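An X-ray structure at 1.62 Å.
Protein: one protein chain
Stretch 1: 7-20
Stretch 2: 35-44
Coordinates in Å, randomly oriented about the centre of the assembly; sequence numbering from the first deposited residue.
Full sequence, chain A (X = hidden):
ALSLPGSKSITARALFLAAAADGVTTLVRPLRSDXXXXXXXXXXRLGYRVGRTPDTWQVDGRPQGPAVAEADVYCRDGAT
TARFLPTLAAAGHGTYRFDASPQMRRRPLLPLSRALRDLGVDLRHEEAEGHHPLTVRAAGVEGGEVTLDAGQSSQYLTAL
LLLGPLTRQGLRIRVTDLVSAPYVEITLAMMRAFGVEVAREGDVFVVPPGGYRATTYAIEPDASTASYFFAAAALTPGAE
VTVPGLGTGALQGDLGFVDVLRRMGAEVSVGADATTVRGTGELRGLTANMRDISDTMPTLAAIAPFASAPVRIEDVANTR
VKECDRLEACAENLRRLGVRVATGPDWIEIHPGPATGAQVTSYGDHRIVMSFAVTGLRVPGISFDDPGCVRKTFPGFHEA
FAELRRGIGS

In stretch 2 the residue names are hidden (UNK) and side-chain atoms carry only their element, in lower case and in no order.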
ATOM      1  N   SER A   7      -4.158  -4.658  -1.930  1.00  9.44           N
ATOM      2  CA  SER A   7      -3.385  -3.517  -1.465  1.00 11.50           C
ATOM      3  C   SER A   7      -4.287  -2.293  -1.347  1.00 11.09           C
ATOM      4  O   SER A   7      -5.041  -1.973  -2.272  1.00 12.31           O
ATOM      5  CB  SER A   7      -2.224  -3.229  -2.424  1.00 13.68           C
ATOM      6  OG  SER A   7      -1.856  -1.850  -2.375  1.00 13.05           O
ATOM      7  N   LYS A   8      -4.224  -1.628  -0.187  1.00 10.47           N
ATOM      8  CA  LYS A   8      -5.040  -0.431   0.019  1.00 12.60           C
ATOM      9  C   LYS A   8      -4.616   0.695  -0.919  1.00 15.52           C
ATOM     10  O   LYS A   8      -5.461   1.339  -1.559  1.00 15.18           O
ATOM     11  CB  LYS A   8      -4.953   0.012   1.478  1.00 17.46           C
ATOM     12  CG  LYS A   8      -5.437   1.443   1.721  1.00 18.15           C
ATOM     13  CD  LYS A   8      -6.914   1.609   1.382  1.00 25.77           C
ATOM     14  CE  LYS A   8      -7.399   3.035   1.696  1.00 30.05           C
ATOM     15  NZ  LYS A   8      -6.719   4.066   0.856  1.00 33.62           N
ATOM     16  N   SER A   9      -3.314   0.971  -0.999  1.00 12.08           N
ATOM     17  CA  SER A   9      -2.882   2.104  -1.812  1.00 14.45           C
ATOM     18  C   SER A   9      -3.065   1.830  -3.302  1.00 13.86           C
ATOM     19  O   SER A   9      -3.327   2.758  -4.073  1.00 15.30           O
ATOM     20  CB  SER A   9      -1.426   2.464  -1.509  1.00 20.36           C
ATOM     21  OG  SER A   9      -0.551   1.419  -1.860  1.00 20.71           O
ATOM     22  N   ILE A  10      -2.937   0.575  -3.733  1.00 13.87           N
ATOM     23  CA  ILE A  10      -3.204   0.277  -5.136  1.00 10.80           C
ATOM     24  C   ILE A  10      -4.704   0.388  -5.425  1.00 11.10           C
ATOM     25  O   ILE A  10      -5.106   0.916  -6.469  1.00 13.70           O
ATOM     26  CB  ILE A  10      -2.629  -1.095  -5.520  1.00 12.24           C
ATOM     27  CG1 ILE A  10      -1.098  -1.007  -5.536  1.00 13.16           C
ATOM     28  CG2 ILE A  10      -3.178  -1.538  -6.892  1.00 11.87           C
ATOM     29  CD1 ILE A  10      -0.374  -2.342  -5.733  1.00 14.28           C
ATOM     30  N   THR A  11      -5.552  -0.061  -4.496  1.00 11.22           N
ATOM     31  CA  THR A  11      -6.991   0.055  -4.715  1.00  8.14           C
ATOM     32  C   THR A  11      -7.391   1.518  -4.864  1.00 11.04           C
ATOM     33  O   THR A  11      -8.202   1.867  -5.733  1.00 12.61           O
ATOM     34  CB  THR A  11      -7.776  -0.621  -3.571  1.00 11.76           C
ATOM     35  OG1 THR A  11      -7.481  -2.034  -3.526  1.00 10.95           O
ATOM     36  CG2 THR A  11      -9.281  -0.443  -3.773  1.00 14.71           C
ATOM     37  N   ALA A  12      -6.771   2.391  -4.072  1.00 13.28           N
ATOM     38  CA  ALA A  12      -7.102   3.817  -4.094  1.00 14.67           C
ATOM     39  C   ALA A  12      -6.784   4.444  -5.443  1.00 13.93           C
ATOM     40  O   ALA A  12      -7.630   5.126  -6.040  1.00 14.46           O
ATOM     41  CB  ALA A  12      -6.328   4.533  -2.986  1.00 16.94           C
ATOM     42  N   ARG A  13      -5.544   4.265  -5.916  1.00 12.00           N
ATOM     43  CA  ARG A  13      -5.179   4.755  -7.245  1.00 15.29           C
ATOM     44  C   ARG A  13      -6.093   4.174  -8.322  1.00 16.06           C
ATOM     45  O   ARG A  13      -6.506   4.888  -9.244  1.00 14.87           O
ATOM     46  CB  ARG A  13      -3.725   4.404  -7.566  1.00 13.87           C
ATOM     47  CG  ARG A  13      -2.637   4.977  -6.643  1.00 16.01           C
ATOM     48  CD  ARG A  13      -1.324   4.364  -7.118  1.00 22.78           C
ATOM     49  NE  ARG A  13      -0.116   4.713  -6.371  1.00 30.08           N
ATOM     50  CZ  ARG A  13       0.354   4.041  -5.322  1.00 25.06           C
ATOM     51  NH1 ARG A  13      -0.291   2.982  -4.834  1.00 22.25           N
ATOM     52  NH2 ARG A  13       1.479   4.434  -4.753  1.00 28.81           N
ATOM     53  N   ALA A  14      -6.393   2.874  -8.240  1.00 11.50           N
ATOM     54  CA  ALA A  14      -7.195   2.228  -9.283  1.00 13.05           C
ATOM     55  C   ALA A  14      -8.607   2.798  -9.352  1.00 11.42           C
ATOM     56  O   ALA A  14      -9.199   2.857 -10.439  1.00 10.96           O
ATOM     57  CB  ALA A  14      -7.260   0.720  -9.046  1.00 10.21           C
ATOM     58  N   LEU A  15      -9.180   3.168  -8.198  1.00 11.33           N
ATOM     59  CA  LEU A  15     -10.521   3.762  -8.183  1.00 10.94           C
ATOM     60  C   LEU A  15     -10.532   5.109  -8.896  1.00 16.45           C
ATOM     61  O   LEU A  15     -11.478   5.425  -9.633  1.00 13.13           O
ATOM     62  CB  LEU A  15     -11.013   3.931  -6.743  1.00 13.68           C
ATOM     63  CG  LEU A  15     -11.486   2.670  -6.039  1.00 17.18           C
ATOM     64  CD1 LEU A  15     -11.724   2.932  -4.560  1.00 16.63           C
ATOM     65  CD2 LEU A  15     -12.745   2.190  -6.686  1.00 18.17           C
ATOM     66  N   PHE A  16      -9.500   5.924  -8.666  1.00 11.95           N
ATOM     67  CA  PHE A  16      -9.365   7.185  -9.390  1.00 10.25           C
ATOM     68  C   PHE A  16      -9.292   6.944 -10.889  1.00 12.62           C
ATOM     69  O   PHE A  16      -9.995   7.592 -11.672  1.00 14.45           O
ATOM     70  CB  PHE A  16      -8.118   7.926  -8.895  1.00 10.90           C
ATOM     71  CG  PHE A  16      -7.939   9.311  -9.485  1.00 13.87           C
ATOM     72  CD1 PHE A  16      -7.617   9.476 -10.836  1.00 12.21           C
ATOM     73  CD2 PHE A  16      -8.053  10.445  -8.689  1.00 17.25           C
ATOM     74  CE1 PHE A  16      -7.438  10.748 -11.393  1.00 13.06           C
ATOM     75  CE2 PHE A  16      -7.869  11.730  -9.240  1.00 16.61           C
ATOM     76  CZ  PHE A  16      -7.560  11.872 -10.588  1.00 13.37           C
ATOM     77  N   LEU A  17      -8.399   6.047 -11.309  1.00 14.02           N
ATOM     78  CA  LEU A  17      -8.217   5.783 -12.734  1.00 12.96           C
ATOM     79  C   LEU A  17      -9.496   5.241 -13.370  1.00 13.29           C
ATOM     80  O   LEU A  17      -9.852   5.634 -14.495  1.00 12.65           O
ATOM     81  CB  LEU A  17      -7.045   4.821 -12.917  1.00 11.95           C
ATOM     82  CG  LEU A  17      -5.710   5.450 -12.504  1.00 14.10           C
ATOM     83  CD1 LEU A  17      -4.630   4.412 -12.231  1.00 11.67           C
ATOM     84  CD2 LEU A  17      -5.247   6.387 -13.616  1.00 13.84           C
ATOM     85  N   ALA A  18     -10.207   4.345 -12.663  1.00 11.35           N
ATOM     86  CA  ALA A  18     -11.461   3.801 -13.185  1.00 11.04           C
ATOM     87  C   ALA A  18     -12.502   4.896 -13.368  1.00 13.49           C
ATOM     88  O   ALA A  18     -13.279   4.867 -14.325  1.00 13.36           O
ATOM     89  CB  ALA A  18     -12.010   2.710 -12.259  1.00 12.37           C
ATOM     90  N   ALA A  19     -12.551   5.851 -12.438  1.00 12.38           N
ATOM     91  CA  ALA A  19     -13.481   6.966 -12.558  1.00 12.61           C
ATOM     92  C   ALA A  19     -13.139   7.880 -13.727  1.00 12.78           C
ATOM     93  O   ALA A  19     -14.043   8.427 -14.370  1.00 12.53           O
ATOM     94  CB  ALA A  19     -13.483   7.769 -11.260  1.00 14.62           C
ATOM     95  N   ALA A  20     -11.848   8.099 -13.988  1.00 12.18           N
ATOM     96  CA  ALA A  20     -11.433   9.167 -14.893  1.00 11.59           C
ATOM     97  C   ALA A  20     -11.242   8.702 -16.334  1.00 14.26           C
ATOM     98  O   ALA A  20     -11.182   9.548 -17.234  1.00 19.25           O
ATOM     99  CB  ALA A  20     -10.136   9.814 -14.382  1.00 13.67           C
ATOM    100  N   UNK A  35     -12.867   3.085   3.826  1.00 13.85           N
ATOM    101  CA  UNK A  35     -12.398   4.148   2.940  1.00 17.20           C
ATOM    102  C   UNK A  35     -12.826   3.887   1.498  1.00 13.72           C
ATOM    103  O   UNK A  35     -13.392   4.767   0.848  1.00 17.02           O
ATOM    104  c   UNK A  35     -10.334   5.568   2.344  1.00 21.73           C
ATOM    105  c   UNK A  35     -10.872   4.298   3.040  1.00 18.93           C
ATOM    106  o   UNK A  35     -11.110   6.340   1.732  1.00 22.15           O
ATOM    107  o   UNK A  35      -9.111   5.813   2.428  1.00 26.49           O
ATOM    108  N   UNK A  36     -12.594   2.674   0.978  1.00 16.12           N
ATOM    109  CA  UNK A  36     -12.985   2.434  -0.413  1.00 12.74           C
ATOM    110  C   UNK A  36     -14.498   2.400  -0.580  1.00 13.25           C
ATOM    111  O   UNK A  36     -15.011   2.765  -1.649  1.00 14.21           O
ATOM    112  c   UNK A  36     -10.891   1.106  -0.629  1.00 17.91           C
ATOM    113  c   UNK A  36     -12.363   1.141  -0.937  1.00 20.69           C
ATOM    114  o   UNK A  36     -13.007   0.013  -0.330  1.00 15.01           O
ATOM    115  N   UNK A  37     -15.237   1.974   0.452  1.00 12.86           N
ATOM    116  CA  UNK A  37     -16.693   2.044   0.376  1.00 15.68           C
ATOM    117  C   UNK A  37     -17.167   3.491   0.277  1.00 13.72           C
ATOM    118  O   UNK A  37     -18.048   3.808  -0.527  1.00 14.24           O
ATOM    119  c   UNK A  37     -17.322   1.341   1.583  1.00 15.45           C
ATOM    120  o   UNK A  37     -20.543   0.235   0.182  1.00 22.35           O
ATOM    121  o   UNK A  37     -18.550  -0.730   0.232  1.00 20.05           O
ATOM    122  c   UNK A  37     -19.348   0.177   0.577  1.00 20.20           C
ATOM    123  c   UNK A  37     -18.850   1.252   1.538  1.00 20.22           C
ATOM    124  N   UNK A  38     -16.588   4.382   1.087  1.00 13.92           N
ATOM    125  CA  UNK A  38     -16.940   5.788   0.998  1.00 14.03           C
ATOM    126  C   UNK A  38     -16.550   6.416  -0.332  1.00 11.58           C
ATOM    127  O   UNK A  38     -17.270   7.286  -0.843  1.00 13.18           O
ATOM    128  N   UNK A  39     -15.424   5.982  -0.907  1.00 15.60           N
ATOM    129  CA  UNK A  39     -15.022   6.432  -2.244  1.00 14.42           C
ATOM    130  C   UNK A  39     -16.086   6.067  -3.272  1.00 15.07           C
ATOM    131  O   UNK A  39     -16.550   6.920  -4.044  1.00 13.89           O
ATOM    132  c   UNK A  39     -12.711   7.544  -5.889  1.00 19.00           C
ATOM    133  c   UNK A  39     -10.775   7.451  -4.486  1.00 22.27           C
ATOM    134  c   UNK A  39     -13.670   5.805  -2.615  1.00 16.97           C
ATOM    135  c   UNK A  39     -11.532   6.813  -3.497  1.00 22.39           C
ATOM    136  c   UNK A  39     -13.451   6.898  -4.901  1.00 23.64           C
ATOM    137  c   UNK A  39     -11.375   7.816  -5.682  1.00 20.59           C
ATOM    138  c   UNK A  39     -12.875   6.550  -3.689  1.00 13.19           C
ATOM    139  N   UNK A  40     -16.473   4.787  -3.303  1.00 14.65           N
ATOM    140  CA  UNK A  40     -17.539   4.344  -4.194  1.00 15.58           C
ATOM    141  C   UNK A  40     -18.820   5.132  -3.965  1.00 14.01           C
ATOM    142  O   UNK A  40     -19.473   5.554  -4.925  1.00 16.96           O
ATOM    143  c   UNK A  40     -17.789   2.844  -4.001  1.00 22.36           C
ATOM    144  N   UNK A  41     -19.218   5.317  -2.694  1.00 18.04           N
ATOM    145  CA  UNK A  41     -20.424   6.090  -2.398  1.00 14.38           C
ATOM    146  C   UNK A  41     -20.308   7.525  -2.906  1.00 14.08           C
ATOM    147  O   UNK A  41     -21.284   8.098  -3.405  1.00 16.14           O
ATOM    148  c   UNK A  41     -20.706   6.116  -0.893  1.00 14.37           C
ATOM    149  c   UNK A  41     -20.977   4.757  -0.227  1.00 25.87           C
ATOM    150  o   UNK A  41     -20.938   3.847   2.002  1.00 41.10           O
ATOM    151  o   UNK A  41     -21.381   5.985   1.797  1.00 39.05           O
ATOM    152  c   UNK A  41     -21.112   4.870   1.298  1.00 39.78           C
ATOM    153  N   UNK A  42     -19.134   8.135  -2.737  1.00 12.99           N
ATOM    154  CA  UNK A  42     -18.936   9.493  -3.213  1.00 15.38           C
ATOM    155  C   UNK A  42     -19.034   9.578  -4.719  1.00 17.75           C
ATOM    156  O   UNK A  42     -19.620  10.519  -5.258  1.00 16.24           O
ATOM    157  N   UNK A  43     -18.466   8.590  -5.418  1.00 14.76           N
ATOM    158  CA  UNK A  43     -18.588   8.539  -6.874  1.00 15.49           C
ATOM    159  C   UNK A  43     -20.045   8.469  -7.305  1.00 16.48           C
ATOM    160  O   UNK A  43     -20.451   9.125  -8.267  1.00 16.87           O
ATOM    161  c   UNK A  43     -17.822   7.331  -7.418  1.00 13.36           C
ATOM    162  c   UNK A  43     -16.295   7.452  -7.421  1.00 11.89           C
ATOM    163  c   UNK A  43     -15.859   8.658  -8.286  1.00 11.45           C
ATOM    164  c   UNK A  43     -15.686   6.174  -7.955  1.00 12.24           C
ATOM    165  N   UNK A  44     -20.851   7.664  -6.615  1.00 17.16           N
ATOM    166  CA  UNK A  44     -22.252   7.569  -6.999  1.00 17.72           C
ATOM    167  C   UNK A  44     -22.955   8.896  -6.762  1.00 15.24           C
ATOM    168  O   UNK A  44     -23.758   9.337  -7.588  1.00 18.27           O
ATOM    169  c   UNK A  44     -22.931   6.405  -6.256  1.00 15.95           C
ATOM    170  c   UNK A  44     -22.354   5.085  -6.752  1.00 15.11           C
ATOM    171  c   UNK A  44     -24.425   6.454  -6.488  1.00 22.88           C
TER

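Position 35 has four side-chain atoms: two carbons in line, the second carrying two oxygens. That is a short carboxylate. One oxygen lies 3.4 Å from Lys8 NZ and 3.3 Å from Lys8 CE. The CA-to-CB bond points toward stretch 1. An acid one methylene from the backbone is Asp35, and the oxygen near Lys8 is OD2. Lys8 NZ and Asp35 OD2 form a salt bridge, and the hydrogen bond within it is weak. Both atoms also have hydrogen bonds elsewhere in the structure.

Position 36 has three side-chain atoms. CB carries one oxygen and one carbon, so it is branched. The outer carbon is 3.9 Å from Thr11 CG2. CB is 4.1 Å from Leu15 CD1. The element assignment alone separates this residue from valine: it is Thr36. Its methyl, CG2, faces the methyl of Thr11, while Thr36 OG1 is hydrogen-bonded to a residue just outside the stretch.

Position 37 has five side-chain atoms: three carbons in line, the third carrying two oxygens. Its CA-to-CB bond points away from stretch 1, and it touches nothing there. The longer carboxylate is Glu37. It touches a crystal neighbour.

Position 38 has no side-chain atoms. It is Gly38, a buried residue with no contact to stretch 1.

Position 39 has seven side-chain carbons: one, then a ring of six. Leu15 covers one face of the ring. Leu15 CB is 4.0 Å from the ring centroid and only 9° off the normal, a CH-pi contact. The far end of the ring reaches the backbone of the first helix at Phe16 N and Ala12 O. No oxygen is attached to the ring, so it is not tyrosine. The residue is Phe39. Leu15 CD1 is 3.9 Å from Phe39 CG. Phe39 CZ is 4.0 Å from Phe16 N, and Phe39 CE1 is 4.2 Å from Ala12 O.

Position 40 has one carbon, CB, set sideways to stretch 1. CB is 5.8 Å from Leu15 CD2, too far for contact. It is Ala40.

Position 41 has three carbons and two oxygens, again a carboxylate at the third carbon. It is Glu41, exposed and out of reach of stretch 1.

Position 42 has no side chain. It is Gly42, buried and without contact.

Position 43 has four carbons, forked at the second. One tip is 3.9 Å from Ala19 CB. The fork beyond CB makes it Leu43, and the touching tip is CD2.

Position 44 has three carbons, forked at CB. It is Val44, exposed and far from stretch 1.

The two helices run nearly parallel, 6° apart, with axes 10.8 Å apart at closest approach. Positions 35, 36, 39 and 43 of the second helix point toward the first. The salt bridge sits near the N-terminal end. Further along the helices come the threonine methyls, then Leu15 against Phe39, then Ala19 against Leu43. Apart from the salt bridge, the contact is packing, mostly between side chains, with the Phe39 ring also against the first helix's backbone. It buries 411 Å², both sides summed.

Stretch 2, residues 35-44: DTEGFAEGLV
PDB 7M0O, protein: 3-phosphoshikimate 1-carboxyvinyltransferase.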